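PDB 1T3Q: quinoline 2-oxidoreductase large subunit from Pseudomonas putida, which probably hydroxylates quinoline at carbon 2, using a dioxosulfidomolybdenum ion held by a pterin cytosine dinucleotide. Local coordinates for residues Gly194-Cys199 / Gly368-Val373; Phe255-His260 / Leu290-Ala295; Ala684-Gln689 / Ile747-Ala752. All blocks are in the same frame, centred on the assembly; numbering follows the deposited sequence.

How the contacts relate
From the N terminus, the loop 194-199 follows strand 185-193 and meets 368-373, 169 residues on. Segment 368-373 runs from strand 352-360 to helix 375-393. Contact 1 joins these two and closes a long loop. Contact 2 is nested inside it. There the loop 255-260, which precedes helix 263-275, meets 290-295, which leads out of helix 285-291. Contact 3 follows in series and packs helix 672-692 on helix 744-761. The first two contacts lie about 7 Å apart between centres and share the molybdenum ion and its pterin. Arg371 N probably bonds to Phe255 O, and Gly368 N to His294 O. Contact 3 reaches contact 1 through Gln685 OE1, a probable partner of Arg371 NH1.

Contact 1. Residues Gly194-Cys199 / Gly368-Val373; sequences GRVSAC and GAYRGV. With MCN (pterin cytosine dinucleotide), chain N; SMO (dioxosulfidomolybdenum(VI) ion), chain O.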
loop_
_atom_site.group_PDB
_atom_site.type_symbol
_atom_site.label_atom_id
_atom_site.label_comp_id
_atom_site.label_asym_id
_atom_site.label_seq_id
_atom_site.Cartn_x
_atom_site.Cartn_y
_atom_site.Cartn_z
ATOM N N GLY B 194 -34.211 6.569 -25.401
ATOM C CA GLY B 194 -34.503 5.881 -24.161
ATOM C C GLY B 194 -33.296 5.967 -23.249
ATOM O O GLY B 194 -32.242 6.461 -23.648
ATOM N N ARG B 195 -33.439 5.502 -22.016
ATOM C CA ARG B 195 -32.315 5.513 -21.099
ATOM C C ARG B 195 -31.343 4.430 -21.547
ATOM O O ARG B 195 -31.743 3.439 -22.165
ATOM C CB ARG B 195 -32.766 5.193 -19.669
ATOM C CG ARG B 195 -33.461 6.345 -18.969
ATOM C CD ARG B 195 -33.842 6.016 -17.528
ATOM N NE ARG B 195 -34.324 7.229 -16.867
ATOM C CZ ARG B 195 -33.944 7.633 -15.662
ATOM N NH1 ARG B 195 -33.076 6.919 -14.960
ATOM N NH2 ARG B 195 -34.409 8.778 -15.168
ATOM N N VAL B 196 -30.070 4.637 -21.240
ATOM C CA VAL B 196 -29.031 3.662 -21.531
ATOM C C VAL B 196 -28.114 3.684 -20.325
ATOM O O VAL B 196 -28.198 4.590 -19.494
ATOM C CB VAL B 196 -28.202 4.009 -22.801
ATOM C CG1 VAL B 196 -29.097 4.013 -24.018
ATOM C CG2 VAL B 196 -27.491 5.348 -22.629
ATOM N N SER B 197 -27.257 2.674 -20.217
ATOM C CA SER B 197 -26.296 2.589 -19.131
ATOM C C SER B 197 -24.905 2.627 -19.749
ATOM O O SER B 197 -24.705 2.100 -20.843
ATOM C CB SER B 197 -26.462 1.268 -18.364
ATOM O OG SER B 197 -25.410 1.104 -17.427
ATOM N N ALA B 198 -23.955 3.252 -19.059
ATOM C CA ALA B 198 -22.580 3.310 -19.552
ATOM C C ALA B 198 -22.109 1.861 -19.660
ATOM O O ALA B 198 -21.249 1.520 -20.479
ATOM C CB ALA B 198 -21.699 4.082 -18.574
ATOM N N CYS B 199 -22.684 1.017 -18.809
ATOM C CA CYS B 199 -22.376 -0.410 -18.780
ATOM C C CYS B 199 -20.888 -0.752 -18.958
ATOM O O CYS B 199 -20.505 -1.465 -19.891
ATOM C CB CYS B 199 -23.221 -1.129 -19.848
ATOM S SG CYS B 199 -23.311 -2.936 -19.671
ATOM N N GLY B 368 -27.672 10.621 -15.361
ATOM C CA GLY B 368 -26.307 11.038 -15.122
ATOM C C GLY B 368 -25.503 11.135 -16.401
ATOM O O GLY B 368 -26.022 10.896 -17.492
ATOM N N ALA B 369 -24.228 11.466 -16.253
ATOM C CA ALA B 369 -23.325 11.630 -17.381
ATOM C C ALA B 369 -22.876 10.322 -18.014
ATOM O O ALA B 369 -22.521 9.374 -17.325
ATOM C CB ALA B 369 -22.101 12.420 -16.942
ATOM N N TYR B 370 -22.911 10.295 -19.340
ATOM C CA TYR B 370 -22.451 9.156 -20.117
ATOM C C TYR B 370 -21.910 9.745 -21.415
ATOM O O TYR B 370 -22.565 10.568 -22.056
ATOM C CB TYR B 370 -23.581 8.157 -20.394
ATOM C CG TYR B 370 -23.217 7.050 -21.374
ATOM C CD1 TYR B 370 -21.988 6.385 -21.295
ATOM C CD2 TYR B 370 -24.115 6.653 -22.364
ATOM C CE1 TYR B 370 -21.667 5.356 -22.183
ATOM C CE2 TYR B 370 -23.807 5.620 -23.252
ATOM C CZ TYR B 370 -22.581 4.979 -23.157
ATOM O OH TYR B 370 -22.274 3.963 -24.040
ATOM N N ARG B 371 -20.686 9.347 -21.751
ATOM C CA ARG B 371 -19.978 9.773 -22.952
ATOM C C ARG B 371 -20.824 10.554 -23.957
ATOM O O ARG B 371 -21.709 9.994 -24.615
ATOM C CB ARG B 371 -19.384 8.534 -23.633
ATOM C CG ARG B 371 -18.238 8.812 -24.576
ATOM C CD ARG B 371 -17.623 7.500 -25.027
ATOM N NE ARG B 371 -16.338 7.697 -25.683
ATOM C CZ ARG B 371 -15.474 6.717 -25.927
ATOM N NH1 ARG B 371 -15.766 5.474 -25.569
ATOM N NH2 ARG B 371 -14.312 6.986 -26.512
ATOM N N GLY B 372 -20.542 11.848 -24.072
ATOM C CA GLY B 372 -21.269 12.692 -25.003
ATOM C C GLY B 372 -22.404 13.446 -24.337
ATOM O O GLY B 372 -22.925 14.422 -24.885
ATOM N N VAL B 373 -22.772 12.987 -23.147
ATOM C CA VAL B 373 -23.853 13.570 -22.353
ATOM C C VAL B 373 -25.072 14.024 -23.154
ATOM O O VAL B 373 -25.529 13.315 -24.051
ATOM C CB VAL B 373 -23.328 14.733 -21.455
ATOM C CG1 VAL B 373 -22.329 14.181 -20.444
ATOM C CG2 VAL B 373 -22.669 15.823 -22.296
HETATM N N1 MCN N . -5.740 12.050 -27.110
HETATM C C2 MCN N . -4.565 12.254 -27.906
HETATM N N3 MCN N . -4.565 13.468 -28.576
HETATM C C4 MCN N . -5.561 14.438 -28.541
HETATM C C5 MCN N . -6.747 14.168 -27.719
HETATM C C6 MCN N . -6.830 12.992 -27.012
HETATM O O2 MCN N . -3.702 11.408 -27.975
HETATM N N4 MCN N . -5.449 15.562 -29.216
HETATM C "C1'" MCN N . -5.761 10.700 -26.300
HETATM C C2D MCN N . -5.300 10.913 -24.786
HETATM O "O2'" MCN N . -4.575 9.724 -24.311
HETATM C "C3'" MCN N . -6.602 11.194 -24.065
HETATM C C4D MCN N . -7.616 10.303 -24.742
HETATM O O4D MCN N . -7.088 10.120 -26.150
HETATM O "O3'" MCN N . -6.460 10.868 -22.638
HETATM C "C5'" MCN N . -9.097 10.767 -24.639
HETATM O "O5'" MCN N . -9.102 12.107 -25.066
HETATM P PA MCN N . -9.659 13.321 -24.224
HETATM O O1A MCN N . -8.464 14.128 -23.820
HETATM O O2A MCN N . -10.756 13.906 -25.098
HETATM O O3A MCN N . -10.517 12.889 -22.910
HETATM P PB MCN N . -10.049 12.331 -21.484
HETATM O O1B MCN N . -10.484 13.331 -20.463
HETATM O O2B MCN N . -8.600 11.939 -21.498
HETATM O O3B MCN N . -10.886 10.972 -21.326
HETATM C C10 MCN N . -12.221 10.994 -20.886
HETATM C "C9'" MCN N . -13.052 10.724 -22.098
HETATM C "C8'" MCN N . -14.506 10.670 -21.573
HETATM S "S8'" MCN N . -15.114 12.189 -20.852
HETATM C "C7'" MCN N . -15.329 9.621 -21.638
HETATM S "S7'" MCN N . -16.999 9.573 -21.008
HETATM C "C6'" MCN N . -14.768 8.292 -22.249
HETATM C C7 MCN N . -13.659 8.577 -23.226
HETATM O "O9'" MCN N . -12.649 9.379 -22.636
HETATM N "N5'" MCN N . -14.461 7.399 -21.056
HETATM C C4A MCN N . -13.590 6.332 -21.512
HETATM N "N8'" MCN N . -13.024 7.296 -23.685
HETATM C C4B MCN N . -12.937 6.220 -22.754
HETATM N "N1'" MCN N . -12.090 5.158 -23.158
HETATM C "C2'" MCN N . -11.924 4.181 -22.236
HETATM N "N2'" MCN N . -11.137 3.138 -22.579
HETATM N "N3'" MCN N . -12.498 4.217 -20.982
HETATM C "C4'" MCN N . -13.358 5.271 -20.494
HETATM O "O4'" MCN N . -13.821 5.229 -19.380
HETATM S S SMO O . -19.384 11.400 -19.833
HETATM MO MO SMO O . -17.272 11.712 -19.855
HETATM O OM2 SMO O . -17.868 13.345 -19.922
HETATM O OM1 SMO O . -16.869 11.317 -18.259
#
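In the wall of the molybdenum cofactor pocket of this xanthine dehydrogenase family member, Tyr370 packs against Val196 and Ala198. Two loops meet here with no hydrogen bond between them. Ala198 lies over one face of the Tyr370 ring in a CH-pi contact. Ala198 CA stands 3.8 Å from the ring centroid, 28° off the normal. Ala198 CB sits 3.6 Å from Tyr370 CD1. On the same side of the ring, out at the CD2-CE2 rim, Val196 CG2 approaches Tyr370 CD2 obliquely, at 3.6 Å. Tyr370 swings CG to the side opposite its own N (chi1 171°), and this carries the ring to the 194-199 loop. The next residue, Arg371, touches the cofactor. Arg371 N is 3.1 Å from the sulfur S of the molybdenum ion. The extended Arg371 side chain passes the pterin sulfur S7', with CB 3.7 Å from it. Arg371 NH1 bonds to Gln685 OE1 and Arg371 NE to Gly742 O. A leucine in place of Arg371 would probably leave these two oxygens without their donors and the pterin without its flat neighbour. The guanidinium turns one face to the pterin, with N8' off toward the rim and 3.1 Å from Arg371 NH2.

Contact 2. Residues Phe255-His260 / Leu290-Ala295; sequences FGQKAH and LGATHA. With MCN (pterin cytosine dinucleotide), chain N; SMO (dioxosulfidomolybdenum(VI) ion), chain O.
Thr293 and Gln257 are joined across this contact by a water, with no direct hydrogen bond between the two segments. The water donates to Gln257 O at 3.0 Å. It also bonds to Thr293 OG1 at 2.8 Å. The rest of the contact is packing. Thr293 CG2 sits over the centre of the His260 ring, 4.3 Å from the centroid and almost on the normal, a CH-pi contact. The hydroxyl of Thr293 lies between its own N and carbonyl carbon (chi1 51°), which brings OG1 to 3.7 Å from His260 CE1. Gln257 reaches across extended, and its CG lies 4.2 Å from Ala292 CB.

The 255-260 loop is a lining of the molybdenum site. Gly256 to Ala259 form a type I beta turn. A beta carbon on Gly256 would probably collide with the sulfur of the molybdenum ion. Phe255 N donates to the pterin O4' at 2.9 Å. The Phe255 ring lays one face on the pterin, with CE1 3.4 Å from C4'. Gln224 accepts from Gly256 N and also bonds to the ion.

Ala259 N closes the turn on Gly256 O. His260, just after it, folds back on the turn. Its ND1 donates to Gln257 O at 3.1 Å in a nearly straight bond (177°). The oxygen lies in the ring plane, but the donor stands 57° above the carbonyl plane. The other ring nitrogen, NE2, accepts from Ala369 N. These two bonds are consistent with a proton on ND1 and fix how the ring is turned. Gln257 O is gripped by both ND1 and the water, so one carbonyl links the turn beside the molybdenum to Thr293.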
loop_
_atom_site.group_PDB
_atom_site.type_symbol
_atom_site.label_atom_id
_atom_site.label_comp_id
_atom_site.label_asym_id
_atom_site.label_seq_id
_atom_site.Cartn_x
_atom_site.Cartn_y
_atom_site.Cartn_z
ATOM N N PHE B 255 -16.512 5.968 -18.739
ATOM C CA PHE B 255 -17.442 6.566 -19.687
ATOM C C PHE B 255 -18.419 7.565 -19.068
ATOM O O PHE B 255 -19.488 7.798 -19.616
ATOM C CB PHE B 255 -18.226 5.455 -20.390
ATOM C CG PHE B 255 -17.358 4.328 -20.882
ATOM C CD1 PHE B 255 -16.449 4.537 -21.915
ATOM C CD2 PHE B 255 -17.418 3.073 -20.282
ATOM C CE1 PHE B 255 -15.603 3.510 -22.344
ATOM C CE2 PHE B 255 -16.576 2.036 -20.704
ATOM C CZ PHE B 255 -15.669 2.258 -21.734
ATOM N N GLY B 256 -18.045 8.150 -17.937
ATOM C CA GLY B 256 -18.920 9.110 -17.279
ATOM C C GLY B 256 -19.620 8.554 -16.050
ATOM O O GLY B 256 -19.857 9.280 -15.077
ATOM N N GLN B 257 -19.951 7.266 -16.078
ATOM C CA GLN B 257 -20.649 6.651 -14.947
ATOM C C GLN B 257 -19.839 6.776 -13.666
ATOM O O GLN B 257 -20.392 6.959 -12.576
ATOM C CB GLN B 257 -20.935 5.174 -15.227
ATOM C CG GLN B 257 -21.889 4.532 -14.220
ATOM C CD GLN B 257 -22.003 3.032 -14.390
ATOM O OE1 GLN B 257 -21.177 2.276 -13.882
ATOM N NE2 GLN B 257 -23.022 2.594 -15.122
ATOM N N LYS B 258 -18.522 6.681 -13.802
ATOM C CA LYS B 258 -17.635 6.776 -12.660
ATOM C C LYS B 258 -17.152 8.208 -12.438
ATOM O O LYS B 258 -16.146 8.450 -11.770
ATOM C CB LYS B 258 -16.476 5.787 -12.835
ATOM C CG LYS B 258 -16.980 4.347 -12.737
ATOM C CD LYS B 258 -15.914 3.287 -12.991
ATOM C CE LYS B 258 -16.558 1.903 -12.995
ATOM N NZ LYS B 258 -15.654 0.848 -13.548
ATOM N N ALA B 259 -17.898 9.152 -13.003
ATOM C CA ALA B 259 -17.607 10.568 -12.849
ATOM C C ALA B 259 -18.740 11.178 -12.025
ATOM O O ALA B 259 -19.221 12.269 -12.323
ATOM C CB ALA B 259 -17.516 11.252 -14.207
ATOM N N HIS B 260 -19.177 10.443 -11.009
ATOM C CA HIS B 260 -20.227 10.908 -10.101
ATOM C C HIS B 260 -19.837 10.488 -8.698
ATOM O O HIS B 260 -19.008 9.591 -8.509
ATOM C CB HIS B 260 -21.586 10.258 -10.384
ATOM C CG HIS B 260 -22.114 10.493 -11.763
ATOM N ND1 HIS B 260 -21.906 9.607 -12.798
ATOM C CD2 HIS B 260 -22.861 11.502 -12.273
ATOM C CE1 HIS B 260 -22.505 10.057 -13.886
ATOM N NE2 HIS B 260 -23.091 11.204 -13.596
ATOM N N LEU B 290 -29.482 -1.055 -11.553
ATOM C CA LEU B 290 -30.425 -0.521 -10.569
ATOM C C LEU B 290 -30.059 0.775 -9.859
ATOM O O LEU B 290 -30.881 1.693 -9.771
ATOM C CB LEU B 290 -30.701 -1.569 -9.488
ATOM C CG LEU B 290 -31.647 -2.727 -9.792
ATOM C CD1 LEU B 290 -31.495 -3.797 -8.719
ATOM C CD2 LEU B 290 -33.079 -2.216 -9.857
ATOM N N GLY B 291 -28.836 0.845 -9.340
ATOM C CA GLY B 291 -28.438 2.007 -8.568
ATOM C C GLY B 291 -27.315 2.929 -8.989
ATOM O O GLY B 291 -26.832 3.699 -8.162
ATOM N N ALA B 292 -26.870 2.857 -10.237
ATOM C CA ALA B 292 -25.824 3.766 -10.685
ATOM C C ALA B 292 -26.629 4.922 -11.271
ATOM O O ALA B 292 -27.512 5.464 -10.606
ATOM C CB ALA B 292 -24.958 3.109 -11.748
ATOM N N THR B 293 -26.334 5.304 -12.502
ATOM C CA THR B 293 -27.089 6.362 -13.165
ATOM C C THR B 293 -27.407 5.837 -14.558
ATOM O O THR B 293 -26.780 4.880 -15.016
ATOM C CB THR B 293 -26.268 7.668 -13.318
ATOM O OG1 THR B 293 -24.997 7.370 -13.911
ATOM C CG2 THR B 293 -26.050 8.338 -11.969
ATOM N N HIS B 294 -28.405 6.428 -15.205
ATOM C CA HIS B 294 -28.752 6.060 -16.571
ATOM C C HIS B 294 -28.526 7.368 -17.298
ATOM O O HIS B 294 -28.307 8.399 -16.661
ATOM C CB HIS B 294 -30.223 5.650 -16.727
ATOM C CG HIS B 294 -30.612 4.444 -15.930
ATOM N ND1 HIS B 294 -29.794 3.341 -15.794
ATOM C CD2 HIS B 294 -31.740 4.164 -15.237
ATOM C CE1 HIS B 294 -30.401 2.435 -15.046
ATOM N NE2 HIS B 294 -31.583 2.909 -14.696
ATOM N N ALA B 295 -28.590 7.346 -18.618
ATOM C CA ALA B 295 -28.365 8.568 -19.366
ATOM C C ALA B 295 -29.074 8.580 -20.699
ATOM O O ALA B 295 -29.678 7.585 -21.102
ATOM C CB ALA B 295 -26.868 8.761 -19.584
HETATM N N1 MCN N . -5.740 12.050 -27.110
HETATM C C2 MCN N . -4.565 12.254 -27.906
HETATM N N3 MCN N . -4.565 13.468 -28.576
HETATM C C4 MCN N . -5.561 14.438 -28.541
HETATM C C5 MCN N . -6.747 14.168 -27.719
HETATM C C6 MCN N . -6.830 12.992 -27.012
HETATM O O2 MCN N . -3.702 11.408 -27.975
HETATM N N4 MCN N . -5.449 15.562 -29.216
HETATM C "C1'" MCN N . -5.761 10.700 -26.300
HETATM C C2D MCN N . -5.300 10.913 -24.786
HETATM O "O2'" MCN N . -4.575 9.724 -24.311
HETATM C "C3'" MCN N . -6.602 11.194 -24.065
HETATM C C4D MCN N . -7.616 10.303 -24.742
HETATM O O4D MCN N . -7.088 10.120 -26.150
HETATM O "O3'" MCN N . -6.460 10.868 -22.638
HETATM C "C5'" MCN N . -9.097 10.767 -24.639
HETATM O "O5'" MCN N . -9.102 12.107 -25.066
HETATM P PA MCN N . -9.659 13.321 -24.224
HETATM O O1A MCN N . -8.464 14.128 -23.820
HETATM O O2A MCN N . -10.756 13.906 -25.098
HETATM O O3A MCN N . -10.517 12.889 -22.910
HETATM P PB MCN N . -10.049 12.331 -21.484
HETATM O O1B MCN N . -10.484 13.331 -20.463
HETATM O O2B MCN N . -8.600 11.939 -21.498
HETATM O O3B MCN N . -10.886 10.972 -21.326
HETATM C C10 MCN N . -12.221 10.994 -20.886
HETATM C "C9'" MCN N . -13.052 10.724 -22.098
HETATM C "C8'" MCN N . -14.506 10.670 -21.573
HETATM S "S8'" MCN N . -15.114 12.189 -20.852
HETATM C "C7'" MCN N . -15.329 9.621 -21.638
HETATM S "S7'" MCN N . -16.999 9.573 -21.008
HETATM C "C6'" MCN N . -14.768 8.292 -22.249
HETATM C C7 MCN N . -13.659 8.577 -23.226
HETATM O "O9'" MCN N . -12.649 9.379 -22.636
HETATM N "N5'" MCN N . -14.461 7.399 -21.056
HETATM C C4A MCN N . -13.590 6.332 -21.512
HETATM N "N8'" MCN N . -13.024 7.296 -23.685
HETATM C C4B MCN N . -12.937 6.220 -22.754
HETATM N "N1'" MCN N . -12.090 5.158 -23.158
HETATM C "C2'" MCN N . -11.924 4.181 -22.236
HETATM N "N2'" MCN N . -11.137 3.138 -22.579
HETATM N "N3'" MCN N . -12.498 4.217 -20.982
HETATM C "C4'" MCN N . -13.358 5.271 -20.494
HETATM O "O4'" MCN N . -13.821 5.229 -19.380
HETATM S S SMO O . -19.384 11.400 -19.833
HETATM MO MO SMO O . -17.272 11.712 -19.855
HETATM O OM2 SMO O . -17.868 13.345 -19.922
HETATM O OM1 SMO O . -16.869 11.317 -18.259
HETATM O O HOH W 1 -23.276 6.609 -11.798
#

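Contact 3. Residues Ala684-Gln689 / Ile747-Ala752; sequences AQAIGQ and ISAPAA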
loop_
_atom_site.group_PDB
_atom_site.type_symbol
_atom_site.label_atom_id
_atom_site.label_comp_id
_atom_site.label_asym_id
_atom_site.label_seq_id
_atom_site.Cartn_x
_atom_site.Cartn_y
_atom_site.Cartn_z
ATOM N N ALA B 684 -18.651 2.148 -31.492
ATOM C CA ALA B 684 -19.326 0.921 -31.076
ATOM C C ALA B 684 -20.448 1.258 -30.086
ATOM O O ALA B 684 -21.564 0.749 -30.198
ATOM C CB ALA B 684 -18.328 -0.049 -30.442
ATOM N N GLN B 685 -20.156 2.120 -29.121
ATOM C CA GLN B 685 -21.174 2.501 -28.146
ATOM C C GLN B 685 -22.334 3.210 -28.835
ATOM O O GLN B 685 -23.486 3.072 -28.419
ATOM C CB GLN B 685 -20.571 3.387 -27.049
ATOM C CG GLN B 685 -19.706 2.606 -26.060
ATOM C CD GLN B 685 -19.010 3.495 -25.047
ATOM O OE1 GLN B 685 -18.473 4.539 -25.399
ATOM N NE2 GLN B 685 -19.000 3.071 -23.786
ATOM N N ALA B 686 -22.027 3.955 -29.899
ATOM C CA ALA B 686 -23.037 4.680 -30.673
ATOM C C ALA B 686 -23.978 3.699 -31.367
ATOM O O ALA B 686 -25.189 3.913 -31.429
ATOM C CB ALA B 686 -22.357 5.578 -31.713
ATOM N N ILE B 687 -23.412 2.626 -31.906
ATOM C CA ILE B 687 -24.211 1.608 -32.566
ATOM C C ILE B 687 -25.078 0.936 -31.501
ATOM O O ILE B 687 -26.232 0.573 -31.750
ATOM C CB ILE B 687 -23.297 0.571 -33.248
ATOM C CG1 ILE B 687 -22.659 1.209 -34.485
ATOM C CG2 ILE B 687 -24.089 -0.687 -33.606
ATOM C CD1 ILE B 687 -21.493 0.409 -35.066
ATOM N N GLY B 688 -24.514 0.785 -30.310
ATOM C CA GLY B 688 -25.257 0.183 -29.218
ATOM C C GLY B 688 -26.467 1.044 -28.887
ATOM O O GLY B 688 -27.602 0.568 -28.902
ATOM N N GLN B 689 -26.235 2.324 -28.613
ATOM C CA GLN B 689 -27.340 3.227 -28.272
ATOM C C GLN B 689 -28.416 3.310 -29.348
ATOM O O GLN B 689 -29.612 3.308 -29.046
ATOM C CB GLN B 689 -26.833 4.650 -28.003
ATOM C CG GLN B 689 -27.966 5.601 -27.579
ATOM C CD GLN B 689 -27.589 7.072 -27.631
ATOM O OE1 GLN B 689 -28.337 7.932 -27.151
ATOM N NE2 GLN B 689 -26.440 7.373 -28.227
ATOM N N ILE B 747 -21.051 11.602 -29.601
ATOM C CA ILE B 747 -21.838 12.810 -29.791
ATOM C C ILE B 747 -22.433 12.723 -31.191
ATOM O O ILE B 747 -23.628 12.917 -31.387
ATOM C CB ILE B 747 -20.963 14.091 -29.735
ATOM C CG1 ILE B 747 -20.474 14.339 -28.307
ATOM C CG2 ILE B 747 -21.750 15.289 -30.258
ATOM C CD1 ILE B 747 -19.491 15.484 -28.203
ATOM N N SER B 748 -21.577 12.381 -32.149
ATOM C CA SER B 748 -21.938 12.333 -33.561
ATOM C C SER B 748 -22.288 10.995 -34.220
ATOM O O SER B 748 -23.228 10.928 -35.007
ATOM C CB SER B 748 -20.815 13.012 -34.355
ATOM O OG SER B 748 -21.006 12.908 -35.753
ATOM N N ALA B 749 -21.544 9.934 -33.930
ATOM C CA ALA B 749 -21.845 8.652 -34.564
ATOM C C ALA B 749 -23.299 8.183 -34.384
ATOM O O ALA B 749 -23.878 7.595 -35.293
ATOM C CB ALA B 749 -20.870 7.573 -34.075
ATOM N N PRO B 750 -23.913 8.433 -33.217
ATOM C CA PRO B 750 -25.297 7.963 -33.104
ATOM C C PRO B 750 -26.187 8.629 -34.152
ATOM O O PRO B 750 -27.102 8.010 -34.696
ATOM C CB PRO B 750 -25.685 8.361 -31.682
ATOM C CG PRO B 750 -24.363 8.324 -30.944
ATOM C CD PRO B 750 -23.435 8.986 -31.938
ATOM N N ALA B 751 -25.916 9.902 -34.427
ATOM C CA ALA B 751 -26.692 10.647 -35.402
ATOM C C ALA B 751 -26.530 10.031 -36.788
ATOM O O ALA B 751 -27.489 9.931 -37.545
ATOM C CB ALA B 751 -26.253 12.114 -35.413
ATOM N N ALA B 752 -25.312 9.607 -37.108
ATOM C CA ALA B 752 -25.039 8.990 -38.404
ATOM C C ALA B 752 -25.868 7.725 -38.609
ATOM O O ALA B 752 -26.389 7.492 -39.700
ATOM C CB ALA B 752 -23.544 8.666 -38.529
#
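Helices 684-689 and 747-752 cross at -48°, and their axes come within 8.2 Å. The backbones approach most closely at Ala686 and Pro750, whose CA atoms are 4.7 Å apart. The second helix is kinked at this point. Pro750 has no N-H to give to the turn before, and Ala751 N also lacks the usual bond there. Ala751 N makes a weak bond to Ser748 O instead.

Small side chains permit such close packing. The single methyl of Ala686 wedges between two residues of the other helix. Its CB is 3.4 Å from Ala749 CB and 3.5 Å from Pro750 CG. Both carbon pairs are tighter than ordinary van der Waals contact. Pro750 CD also lies near, 3.6 Å from Ala686 CB, so the methyl rests on the CG-CD side of the proline ring.

One turn further on, Gln689 comes across the same ring. Its chain is extended, with CG trans to the backbone N (chi1 -177°), and this brings the amide to the proline. Gln689 NE2 lies 3.5 Å from Pro750 CG. This nitrogen is buried with no polar partner in the model.

Met746 of helix 744-761 also touches Ala686 and Gln689. Gln689 and Pro750 both rest on Thr376 of helix 375-393. Ser748, Ala751 and Ala752 lean on strand 454-467. On the first helix, Gln685 touches Phe255 and Tyr370 of the molybdenum site. The pair of helices thus lies between strand 454-467 and the loops of the molybdenum site.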